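Local coordinates for protein malonyl-CoA decarboxylase (Rhodopseudomonas palustris, PDB 4KSA) that probably catalyses the decarboxylation of malonyl-CoA to acetyl-CoA and carbon dioxide, and forms an assembly of four copies of the chain, at residues A[45-50]-A[120-125]; A[186-191]-A[200-205]; A[261-266]-A[297-302]; A[306-311]-A[362-367]. All coordinates share one frame; numbering follows the deposited sequence.

How the contacts relate
Four contacts sample the two halves of this chain. Contact 1 joins helices of the N-terminal part and lies nearest the magnesium site: the E121 side chain is about 10 Å from that of H162, a magnesium-binding residue, and about 10 Å from a bound magnesium ion. Contacts 2, 3 and 4 belong to the C-terminal domain and lie away from that site. Contacts 2 and 3 have centres about 26 Å apart. Contact 3 leads into contact 4 along the chain, because strand 301-304 runs out into the loop of 306-311, and their centres are about 24 Å apart. Contact 1 is about 50 Å from contact 3, centre to centre, across the middle of the chain.

Contact 1: A[45-50]-A[120-125]; sequences TLLSRR and QELIRR
L46 and L122 meet methyl to methyl in the tightly packed part of this contact, with L46 CD2 3.7 Å from L122 CD1 and the two side chains crossing at about a right angle. L47 adds its CD2, which rests 3.8 Å from E121 CB and close to the backbone at L122.

The polar part belongs to R125, which reaches the carbonyls where helix 36-48 ends. Its CG lies beside the backbone N (chi1 -62°) and the chain then runs extended to NE, sliding past L46. R125 NH1 donates to R49 O at 2.9 Å, with an N-H...O angle of 154° and the acceptor near the guanidinium plane. The same nitrogen makes a weak bond to L46 O at 2.9 Å, while L47 O sits over one face of the group. E121 OE2 fixes the rotation of the guanidinium from its edge, taking R125 NE on its anti lone pair at 2.7 Å and 171°. R124 grips E121 OE1 side-on with NE and NH2, completing a salt-bridge network. An alanine in place of R125 would probably leave R49 O without this donor and E121 OE2 without its closest ionic mate.

The looser side faces outward: S48 is exposed, and R49 and R50 both turn away to salt bridges with E430 of the second subunit. L46 also packs against L58 and A59 of helix 52-68, and I123, on the far flank of helix 118-126, touches F160 and L163 of helix 154-167.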
# COMPACT_ATOMS: atom_id res chain seq x y z
N THR A 45 32.36 18.66 -19.57
CA THR A 45 31.16 19.31 -20.08
C THR A 45 30.15 19.27 -18.93
O THR A 45 29.66 20.30 -18.48
CB THR A 45 30.56 18.56 -21.30
OG1 THR A 45 31.54 18.45 -22.34
CG2 THR A 45 29.33 19.31 -21.84
N LEU A 46 29.85 18.06 -18.44
CA LEU A 46 28.91 17.86 -17.35
C LEU A 46 29.19 18.79 -16.17
O LEU A 46 28.29 19.46 -15.67
CB LEU A 46 28.97 16.42 -16.86
CG LEU A 46 28.03 16.06 -15.72
CD1 LEU A 46 26.57 16.24 -16.16
CD2 LEU A 46 28.28 14.62 -15.28
N LEU A 47 30.44 18.85 -15.74
CA LEU A 47 30.81 19.71 -14.63
C LEU A 47 30.48 21.18 -14.84
O LEU A 47 30.13 21.88 -13.89
CB LEU A 47 32.29 19.57 -14.33
CG LEU A 47 32.72 18.46 -13.38
CD1 LEU A 47 34.24 18.43 -13.28
CD2 LEU A 47 32.10 18.71 -12.02
N SER A 48 30.58 21.66 -16.08
CA SER A 48 30.34 23.07 -16.39
C SER A 48 28.89 23.36 -16.76
O SER A 48 28.46 24.51 -16.78
CB SER A 48 31.23 23.52 -17.55
OG SER A 48 30.68 23.10 -18.79
N ARG A 49 28.14 22.30 -17.07
CA ARG A 49 26.75 22.45 -17.45
C ARG A 49 25.93 23.21 -16.41
O ARG A 49 26.25 23.20 -15.22
CB ARG A 49 26.14 21.09 -17.68
CG ARG A 49 25.06 21.13 -18.69
CD ARG A 49 25.68 21.46 -20.02
NE ARG A 49 24.67 21.89 -20.98
CZ ARG A 49 24.89 22.01 -22.28
NH1 ARG A 49 26.09 21.73 -22.77
NH2 ARG A 49 23.91 22.41 -23.08
N ARG A 50 24.87 23.87 -16.88
CA ARG A 50 23.98 24.63 -16.01
C ARG A 50 22.52 24.16 -16.08
O ARG A 50 21.80 24.20 -15.09
CB ARG A 50 24.05 26.12 -16.36
CG ARG A 50 25.25 26.86 -15.76
CD ARG A 50 25.20 28.36 -16.09
NE ARG A 50 26.14 28.77 -17.13
CZ ARG A 50 26.26 28.19 -18.32
NH1 ARG A 50 27.16 28.64 -19.19
NH2 ARG A 50 25.50 27.15 -18.66
N GLN A 120 33.77 15.28 -6.37
CA GLN A 120 32.51 15.32 -5.68
C GLN A 120 31.36 15.86 -6.55
O GLN A 120 30.34 15.19 -6.74
CB GLN A 120 32.65 16.17 -4.43
CG GLN A 120 33.88 15.81 -3.62
CD GLN A 120 33.58 15.78 -2.14
OE1 GLN A 120 32.54 16.27 -1.69
NE2 GLN A 120 34.51 15.21 -1.37
N GLU A 121 31.52 17.07 -7.07
CA GLU A 121 30.48 17.65 -7.89
C GLU A 121 30.18 16.74 -9.07
O GLU A 121 29.02 16.64 -9.50
CB GLU A 121 30.92 19.03 -8.37
CG GLU A 121 29.82 19.82 -9.09
CD GLU A 121 28.53 19.88 -8.27
OE1 GLU A 121 28.61 20.00 -7.02
OE2 GLU A 121 27.44 19.80 -8.89
N LEU A 122 31.21 16.08 -9.60
CA LEU A 122 31.04 15.18 -10.74
C LEU A 122 30.21 13.94 -10.37
O LEU A 122 29.35 13.48 -11.16
CB LEU A 122 32.40 14.71 -11.26
CG LEU A 122 32.30 13.67 -12.38
CD1 LEU A 122 31.57 14.32 -13.58
CD2 LEU A 122 33.68 13.13 -12.77
N ILE A 123 30.47 13.38 -9.18
CA ILE A 123 29.73 12.21 -8.72
C ILE A 123 28.29 12.64 -8.41
O ILE A 123 27.33 11.95 -8.81
CB ILE A 123 30.42 11.57 -7.48
CG1 ILE A 123 31.81 11.05 -7.89
CG2 ILE A 123 29.62 10.39 -6.96
CD1 ILE A 123 32.62 10.45 -6.73
N ARG A 124 28.14 13.77 -7.72
CA ARG A 124 26.80 14.27 -7.37
C ARG A 124 25.94 14.43 -8.59
O ARG A 124 24.74 14.14 -8.55
CB ARG A 124 26.86 15.61 -6.64
CG ARG A 124 27.16 15.46 -5.17
CD ARG A 124 26.90 16.76 -4.43
NE ARG A 124 27.91 17.75 -4.73
CZ ARG A 124 28.98 17.96 -3.98
NH1 ARG A 124 29.17 17.25 -2.88
NH2 ARG A 124 29.88 18.86 -4.36
N ARG A 125 26.54 14.89 -9.68
CA ARG A 125 25.78 15.07 -10.90
C ARG A 125 25.48 13.76 -11.59
O ARG A 125 24.39 13.58 -12.12
CB ARG A 125 26.53 16.01 -11.84
CG ARG A 125 26.70 17.38 -11.24
CD ARG A 125 27.11 18.42 -12.26
NE ARG A 125 27.27 19.71 -11.60
CZ ARG A 125 27.22 20.89 -12.21
NH1 ARG A 125 27.03 20.97 -13.53
NH2 ARG A 125 27.31 22.00 -11.49

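Contact 2: A[186-191]-A[200-205]; sequences ILEKII and HDWDDL
The W202 indole carries I191 on one face: I191 CD1 stands 3.8 Å from the centroid of the six-membered ring, only 10° off its normal, a CH-pi contact over the centre. W202 of the third subunit also stacks with this ring. The outer carbons of the six-membered ring run up against the neighbouring helix, where W202 CZ3 meets L187 CB at 3.5 Å and W202 CH2 comes 4.0 Å from E188 CB. With chi1 at -63°, W202 CG stands anti to the carbonyl carbon, and from there the ring reaches helix 184-193.

These residues join two successive helices, 184-193 and 202-209, of the C-terminal domain, linked by a short connection. D201 caps the start of the second helix, its OD1 accepting from D203 N at 2.7 Å. One turn into that helix, L205 points toward the first. Its CG lies 3.6 Å from I191 CG1, and its two methyls separate, CD1 to L187 CD2 at 3.8 Å and CD2 to I190 CG2 at 4.0 Å. L187 and I190 continue onto I178 of strand 174-178, which packs the first helix on the sheet. E188 sends its carboxylate to a salt bridge with R206 of the third subunit.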
# COMPACT_ATOMS: atom_id res chain seq x y z
N ILE A 186 13.67 -9.87 -7.16
CA ILE A 186 14.52 -9.77 -5.98
C ILE A 186 15.06 -11.16 -5.68
O ILE A 186 16.23 -11.32 -5.35
CB ILE A 186 13.75 -9.25 -4.74
CG1 ILE A 186 13.37 -7.77 -4.94
CG2 ILE A 186 14.60 -9.46 -3.49
CD1 ILE A 186 12.39 -7.22 -3.90
N LEU A 187 14.22 -12.18 -5.81
CA LEU A 187 14.67 -13.54 -5.54
C LEU A 187 15.77 -13.96 -6.50
O LEU A 187 16.65 -14.72 -6.14
CB LEU A 187 13.51 -14.54 -5.62
CG LEU A 187 12.59 -14.49 -4.40
CD1 LEU A 187 11.55 -15.56 -4.55
CD2 LEU A 187 13.36 -14.70 -3.09
N GLU A 188 15.72 -13.43 -7.71
CA GLU A 188 16.72 -13.75 -8.72
C GLU A 188 18.09 -13.28 -8.25
O GLU A 188 19.07 -14.02 -8.32
CB GLU A 188 16.34 -13.08 -10.05
CG GLU A 188 17.19 -13.45 -11.24
CD GLU A 188 16.51 -13.09 -12.56
OE1 GLU A 188 15.94 -14.00 -13.22
OE2 GLU A 188 16.52 -11.90 -12.94
N LYS A 189 18.15 -12.05 -7.75
CA LYS A 189 19.40 -11.51 -7.24
C LYS A 189 19.87 -12.37 -6.07
O LYS A 189 21.05 -12.66 -5.96
CB LYS A 189 19.21 -10.07 -6.76
CG LYS A 189 18.70 -9.09 -7.79
CD LYS A 189 18.41 -7.75 -7.13
CE LYS A 189 17.66 -6.80 -8.03
NZ LYS A 189 18.48 -6.21 -9.13
N ILE A 190 18.94 -12.78 -5.21
CA ILE A 190 19.27 -13.61 -4.05
C ILE A 190 19.93 -14.93 -4.46
O ILE A 190 20.79 -15.45 -3.75
CB ILE A 190 18.01 -13.92 -3.20
CG1 ILE A 190 17.51 -12.67 -2.48
CG2 ILE A 190 18.33 -15.00 -2.17
CD1 ILE A 190 18.39 -12.23 -1.34
N ILE A 191 19.52 -15.47 -5.60
CA ILE A 191 20.09 -16.72 -6.07
C ILE A 191 21.57 -16.54 -6.40
O ILE A 191 22.30 -17.50 -6.58
CB ILE A 191 19.35 -17.24 -7.34
CG1 ILE A 191 17.87 -17.47 -7.01
CG2 ILE A 191 19.99 -18.52 -7.83
CD1 ILE A 191 17.02 -17.94 -8.20
N HIS A 200 21.07 -23.33 -7.57
CA HIS A 200 21.18 -23.34 -9.04
C HIS A 200 20.00 -22.63 -9.69
O HIS A 200 20.10 -21.46 -10.06
CB HIS A 200 21.26 -24.78 -9.55
CG HIS A 200 22.65 -25.34 -9.57
ND1 HIS A 200 23.48 -25.32 -8.47
CD2 HIS A 200 23.36 -25.93 -10.56
CE1 HIS A 200 24.64 -25.87 -8.78
NE2 HIS A 200 24.59 -26.25 -10.05
N ASP A 201 18.88 -23.33 -9.87
CA ASP A 201 17.71 -22.69 -10.45
C ASP A 201 16.72 -22.32 -9.35
O ASP A 201 17.10 -22.15 -8.19
CB ASP A 201 17.03 -23.60 -11.51
CG ASP A 201 16.65 -24.96 -10.97
OD1 ASP A 201 16.25 -25.06 -9.79
OD2 ASP A 201 16.73 -25.94 -11.74
N TRP A 202 15.45 -22.20 -9.71
CA TRP A 202 14.44 -21.82 -8.73
C TRP A 202 14.00 -22.94 -7.78
O TRP A 202 13.48 -22.67 -6.70
CB TRP A 202 13.24 -21.21 -9.46
CG TRP A 202 13.63 -19.95 -10.17
CD1 TRP A 202 14.26 -19.85 -11.38
CD2 TRP A 202 13.49 -18.61 -9.67
NE1 TRP A 202 14.52 -18.53 -11.66
CE2 TRP A 202 14.06 -17.75 -10.64
CE3 TRP A 202 12.94 -18.06 -8.51
CZ2 TRP A 202 14.10 -16.36 -10.47
CZ3 TRP A 202 12.98 -16.68 -8.34
CH2 TRP A 202 13.55 -15.85 -9.32
N ASP A 203 14.21 -24.18 -8.19
CA ASP A 203 13.85 -25.33 -7.37
C ASP A 203 14.72 -25.34 -6.11
O ASP A 203 14.27 -25.75 -5.03
CB ASP A 203 14.06 -26.62 -8.16
CG ASP A 203 13.20 -26.68 -9.41
OD1 ASP A 203 13.59 -27.39 -10.36
OD2 ASP A 203 12.14 -26.02 -9.43
N ASP A 204 15.96 -24.88 -6.25
CA ASP A 204 16.90 -24.82 -5.14
C ASP A 204 16.48 -23.73 -4.17
O ASP A 204 16.33 -23.97 -2.97
CB ASP A 204 18.31 -24.49 -5.66
CG ASP A 204 18.86 -25.56 -6.56
OD1 ASP A 204 18.13 -26.02 -7.46
OD2 ASP A 204 20.04 -25.93 -6.38
N LEU A 205 16.31 -22.52 -4.71
CA LEU A 205 15.92 -21.36 -3.92
C LEU A 205 14.59 -21.65 -3.22
O LEU A 205 14.47 -21.46 -2.01
CB LEU A 205 15.82 -20.13 -4.84
CG LEU A 205 15.84 -18.68 -4.31
CD1 LEU A 205 14.49 -18.32 -3.74
CD2 LEU A 205 16.93 -18.53 -3.28

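Contact 3: A[261-266]-A[297-302]; sequences TTAVFY and PNVQTF
T261 and V299 bring the backbones of two segments together at the start of a parallel strand pair, part of the beta-alpha-beta crossover formed by strand 262-270, helix 284-295 and strand 301-304. The C-terminal domain is probably related to acetyltransferases, and a mixed sheet with this crossover is consistent with that fold.

Backbone hydrogen bonds set the register, which pairs T262 with T301 and A263 with F302. The straightest bond runs from A263 N to T301 O, 3.0 Å long, at 172°. T261 O receives two weak bonds, from Q300 N at 2.9 Å and from T301 N at 3.4 Å. On the other flank, T261 and T262 both face T237 of strand 230-237, a classic beta bulge. Among side chains, N298 donates through ND2 to A257 O.

CA-H...O contacts supplement these bonds where the second segment is not yet a strand: T261 CA approaches N298 O at 3.2 Å, nearly straight.

Apolar contacts gather on the sheet face that bears A263 and F302. Helix 284-295 covers this face, with V289 touching both F302 and F265. V299 has CG1 anti to its backbone N (chi1 -175°), which turns that methyl to A263 CB at 3.8 Å. The same A263 CB meets the F302 ring obliquely, 3.5 Å from F302 CD2.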
# COMPACT_ATOMS: atom_id res chain seq x y z
N THR A 261 12.63 -22.64 19.90
CA THR A 261 12.82 -21.74 21.03
C THR A 261 14.00 -20.83 20.78
O THR A 261 14.11 -19.75 21.38
CB THR A 261 13.15 -22.49 22.30
OG1 THR A 261 14.22 -23.40 22.03
CG2 THR A 261 11.92 -23.23 22.82
N THR A 262 14.89 -21.29 19.91
CA THR A 262 16.10 -20.55 19.58
C THR A 262 16.14 -20.07 18.13
O THR A 262 15.72 -20.77 17.20
CB THR A 262 17.37 -21.40 19.79
OG1 THR A 262 17.19 -22.24 20.94
CG2 THR A 262 18.58 -20.52 20.03
N ALA A 263 16.66 -18.86 17.97
CA ALA A 263 16.83 -18.27 16.66
C ALA A 263 18.34 -18.20 16.45
O ALA A 263 19.04 -17.53 17.23
CB ALA A 263 16.22 -16.87 16.63
N VAL A 264 18.85 -18.89 15.44
CA VAL A 264 20.28 -18.83 15.23
C VAL A 264 20.78 -18.26 13.88
O VAL A 264 20.62 -18.84 12.79
CB VAL A 264 20.92 -20.20 15.51
CG1 VAL A 264 20.16 -21.29 14.81
CG2 VAL A 264 22.37 -20.19 15.07
N PHE A 265 21.39 -17.08 13.97
CA PHE A 265 21.96 -16.40 12.83
C PHE A 265 23.15 -17.22 12.41
O PHE A 265 24.03 -17.48 13.23
CB PHE A 265 22.39 -15.01 13.26
CG PHE A 265 21.27 -14.18 13.77
CD1 PHE A 265 20.36 -13.61 12.89
CD2 PHE A 265 21.05 -14.05 15.13
CE1 PHE A 265 19.25 -12.95 13.35
CE2 PHE A 265 19.93 -13.39 15.61
CZ PHE A 265 19.03 -12.83 14.72
N TYR A 266 23.20 -17.64 11.16
CA TYR A 266 24.34 -18.44 10.76
C TYR A 266 24.98 -17.93 9.49
O TYR A 266 25.91 -18.54 8.97
CB TYR A 266 23.93 -19.91 10.65
CG TYR A 266 22.99 -20.23 9.54
CD1 TYR A 266 23.47 -20.53 8.26
CD2 TYR A 266 21.61 -20.25 9.75
CE1 TYR A 266 22.60 -20.85 7.22
CE2 TYR A 266 20.72 -20.56 8.70
CZ TYR A 266 21.23 -20.86 7.44
OH TYR A 266 20.38 -21.17 6.42
N PRO A 297 6.77 -15.50 19.20
CA PRO A 297 7.10 -15.21 20.60
C PRO A 297 7.60 -16.43 21.36
O PRO A 297 8.01 -16.33 22.51
CB PRO A 297 5.79 -14.67 21.16
CG PRO A 297 4.75 -15.41 20.34
CD PRO A 297 5.33 -15.34 18.94
N ASN A 298 7.54 -17.58 20.68
CA ASN A 298 7.97 -18.86 21.22
C ASN A 298 9.49 -19.06 21.12
O ASN A 298 9.98 -20.18 21.24
CB ASN A 298 7.27 -19.99 20.46
CG ASN A 298 7.41 -19.86 18.94
OD1 ASN A 298 7.00 -18.85 18.37
ND2 ASN A 298 7.98 -20.87 18.30
N VAL A 299 10.21 -17.96 20.91
CA VAL A 299 11.67 -17.97 20.78
C VAL A 299 12.27 -17.01 21.80
O VAL A 299 12.12 -15.80 21.67
CB VAL A 299 12.08 -17.54 19.36
CG1 VAL A 299 13.58 -17.67 19.18
CG2 VAL A 299 11.34 -18.39 18.33
N GLN A 300 12.97 -17.55 22.80
CA GLN A 300 13.57 -16.74 23.87
C GLN A 300 15.05 -16.41 23.70
O GLN A 300 15.50 -15.34 24.09
CB GLN A 300 13.41 -17.44 25.23
CG GLN A 300 11.98 -17.77 25.64
CD GLN A 300 11.10 -16.55 25.75
OE1 GLN A 300 11.35 -15.65 26.56
NE2 GLN A 300 10.06 -16.51 24.93
N THR A 301 15.81 -17.35 23.14
CA THR A 301 17.24 -17.12 22.96
C THR A 301 17.65 -16.71 21.54
O THR A 301 17.27 -17.36 20.54
CB THR A 301 18.06 -18.36 23.37
OG1 THR A 301 17.77 -19.45 22.48
CG2 THR A 301 17.71 -18.78 24.81
N PHE A 302 18.43 -15.63 21.46
CA PHE A 302 18.91 -15.13 20.19
C PHE A 302 20.43 -15.20 20.15
O PHE A 302 21.14 -14.39 20.76
CB PHE A 302 18.38 -13.71 19.98
CG PHE A 302 16.89 -13.65 19.91
CD1 PHE A 302 16.14 -13.28 21.02
CD2 PHE A 302 16.22 -14.04 18.75
CE1 PHE A 302 14.75 -13.30 20.99
CE2 PHE A 302 14.82 -14.07 18.71
CZ PHE A 302 14.09 -13.70 19.83

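Contact 4: A[306-311]-A[362-367]; sequences SPVPGF and AAYFLQ
The Y364 hydroxyl lies at the polar end of this contact, with Y364 OH 3.3 Å from G310 O and weakly hydrogen-bonded to D377 OD1. The 306-311 loop meets the ring at one face and at its edge. F311 turns an edge toward one face of Y364, an offset edge-to-face pair with centroids 5.4 Å apart and planes at 60°, and F311 CD1 comes 3.6 Å from Y364 CD2. V308 CG1 approaches near the ring plane instead, tip to tip, 3.4 Å from Y364 CE2.

The loop leaves strand 301-304 and passes through a type II beta turn from V308 to F311, closed by F311 N to V308 O at 3.2 Å. G310 takes the positive phi of 92° that suits glycine here, and it is the N-cap of helix 311-320. V308 CG1 also touches F365 CZ at 3.4 Å, so one methyl bridges two successive aromatic residues of helix 347-367. An alanine in place of Y364 would probably open a gap beside V308 CG1 and F311 CD1 and leave D377 OD1 without its weak partner. V308 and F365 both pack on V412 of strand 411-416, while the ring of W314 in helix 311-320 meets that of Y364.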
# COMPACT_ATOMS: atom_id res chain seq x y z
N SER A 306 28.78 -17.85 14.36
CA SER A 306 29.71 -17.13 13.51
C SER A 306 31.05 -17.78 13.21
O SER A 306 31.44 -18.78 13.82
CB SER A 306 29.98 -15.76 14.16
OG SER A 306 28.77 -15.18 14.62
N PRO A 307 31.74 -17.26 12.20
CA PRO A 307 33.06 -17.75 11.79
C PRO A 307 34.06 -16.81 12.44
O PRO A 307 33.66 -15.80 13.03
CB PRO A 307 33.03 -17.62 10.27
CG PRO A 307 32.23 -16.41 10.08
CD PRO A 307 31.08 -16.60 11.06
N VAL A 308 35.34 -17.13 12.36
CA VAL A 308 36.36 -16.27 12.96
C VAL A 308 37.44 -16.11 11.92
O VAL A 308 38.57 -16.55 12.11
CB VAL A 308 36.97 -16.90 14.23
CG1 VAL A 308 37.88 -15.89 14.92
CG2 VAL A 308 35.86 -17.38 15.15
N PRO A 309 37.10 -15.48 10.78
CA PRO A 309 38.09 -15.28 9.73
C PRO A 309 39.21 -14.43 10.29
O PRO A 309 38.97 -13.50 11.05
CB PRO A 309 37.28 -14.57 8.64
CG PRO A 309 36.37 -13.70 9.45
CD PRO A 309 35.90 -14.65 10.54
N GLY A 310 40.45 -14.76 9.96
CA GLY A 310 41.52 -13.96 10.49
C GLY A 310 42.11 -14.46 11.79
O GLY A 310 43.05 -13.84 12.30
N PHE A 311 41.55 -15.54 12.35
CA PHE A 311 42.11 -16.11 13.58
C PHE A 311 43.36 -16.85 13.15
O PHE A 311 44.43 -16.70 13.75
CB PHE A 311 41.16 -17.09 14.26
CG PHE A 311 41.78 -17.84 15.43
CD1 PHE A 311 42.23 -17.15 16.55
CD2 PHE A 311 41.91 -19.23 15.40
CE1 PHE A 311 42.82 -17.84 17.63
CE2 PHE A 311 42.49 -19.92 16.47
CZ PHE A 311 42.94 -19.23 17.58
N ALA A 362 40.79 -16.74 23.01
CA ALA A 362 40.32 -15.76 23.98
C ALA A 362 41.17 -14.48 24.00
O ALA A 362 40.64 -13.38 24.08
CB ALA A 362 40.29 -16.39 25.36
N ALA A 363 42.49 -14.62 23.93
CA ALA A 363 43.35 -13.44 23.93
C ALA A 363 43.11 -12.72 22.61
O ALA A 363 43.12 -11.49 22.55
CB ALA A 363 44.81 -13.84 24.07
N TYR A 364 42.91 -13.50 21.55
CA TYR A 364 42.64 -12.94 20.23
C TYR A 364 41.42 -12.02 20.36
O TYR A 364 41.50 -10.80 20.19
CB TYR A 364 42.35 -14.08 19.25
CG TYR A 364 41.86 -13.63 17.89
CD1 TYR A 364 42.64 -12.79 17.10
CD2 TYR A 364 40.64 -14.06 17.39
CE1 TYR A 364 42.21 -12.39 15.83
CE2 TYR A 364 40.20 -13.68 16.12
CZ TYR A 364 41.00 -12.84 15.35
OH TYR A 364 40.59 -12.48 14.09
N PHE A 365 40.28 -12.62 20.68
CA PHE A 365 39.05 -11.89 20.83
C PHE A 365 39.09 -10.78 21.86
O PHE A 365 38.68 -9.66 21.58
CB PHE A 365 37.93 -12.86 21.19
CG PHE A 365 37.44 -13.66 20.03
CD1 PHE A 365 37.25 -15.03 20.15
CD2 PHE A 365 37.12 -13.05 18.82
CE1 PHE A 365 36.73 -15.77 19.09
CE2 PHE A 365 36.60 -13.78 17.76
CZ PHE A 365 36.41 -15.14 17.89
N LEU A 366 39.58 -11.08 23.06
CA LEU A 366 39.60 -10.07 24.11
C LEU A 366 40.78 -9.11 24.15
O LEU A 366 40.67 -8.02 24.71
CB LEU A 366 39.46 -10.73 25.48
CG LEU A 366 38.04 -11.12 25.90
CD1 LEU A 366 37.36 -11.91 24.82
CD2 LEU A 366 38.11 -11.94 27.16
N GLN A 367 41.91 -9.50 23.55
CA GLN A 367 43.10 -8.64 23.59
C GLN A 367 43.59 -8.10 22.24
O GLN A 367 44.08 -6.98 22.17
CB GLN A 367 44.24 -9.39 24.28
CG GLN A 367 44.07 -9.56 25.79
CD GLN A 367 44.93 -10.68 26.36
OE1 GLN A 367 46.12 -10.81 26.04
NE2 GLN A 367 44.34 -11.50 27.23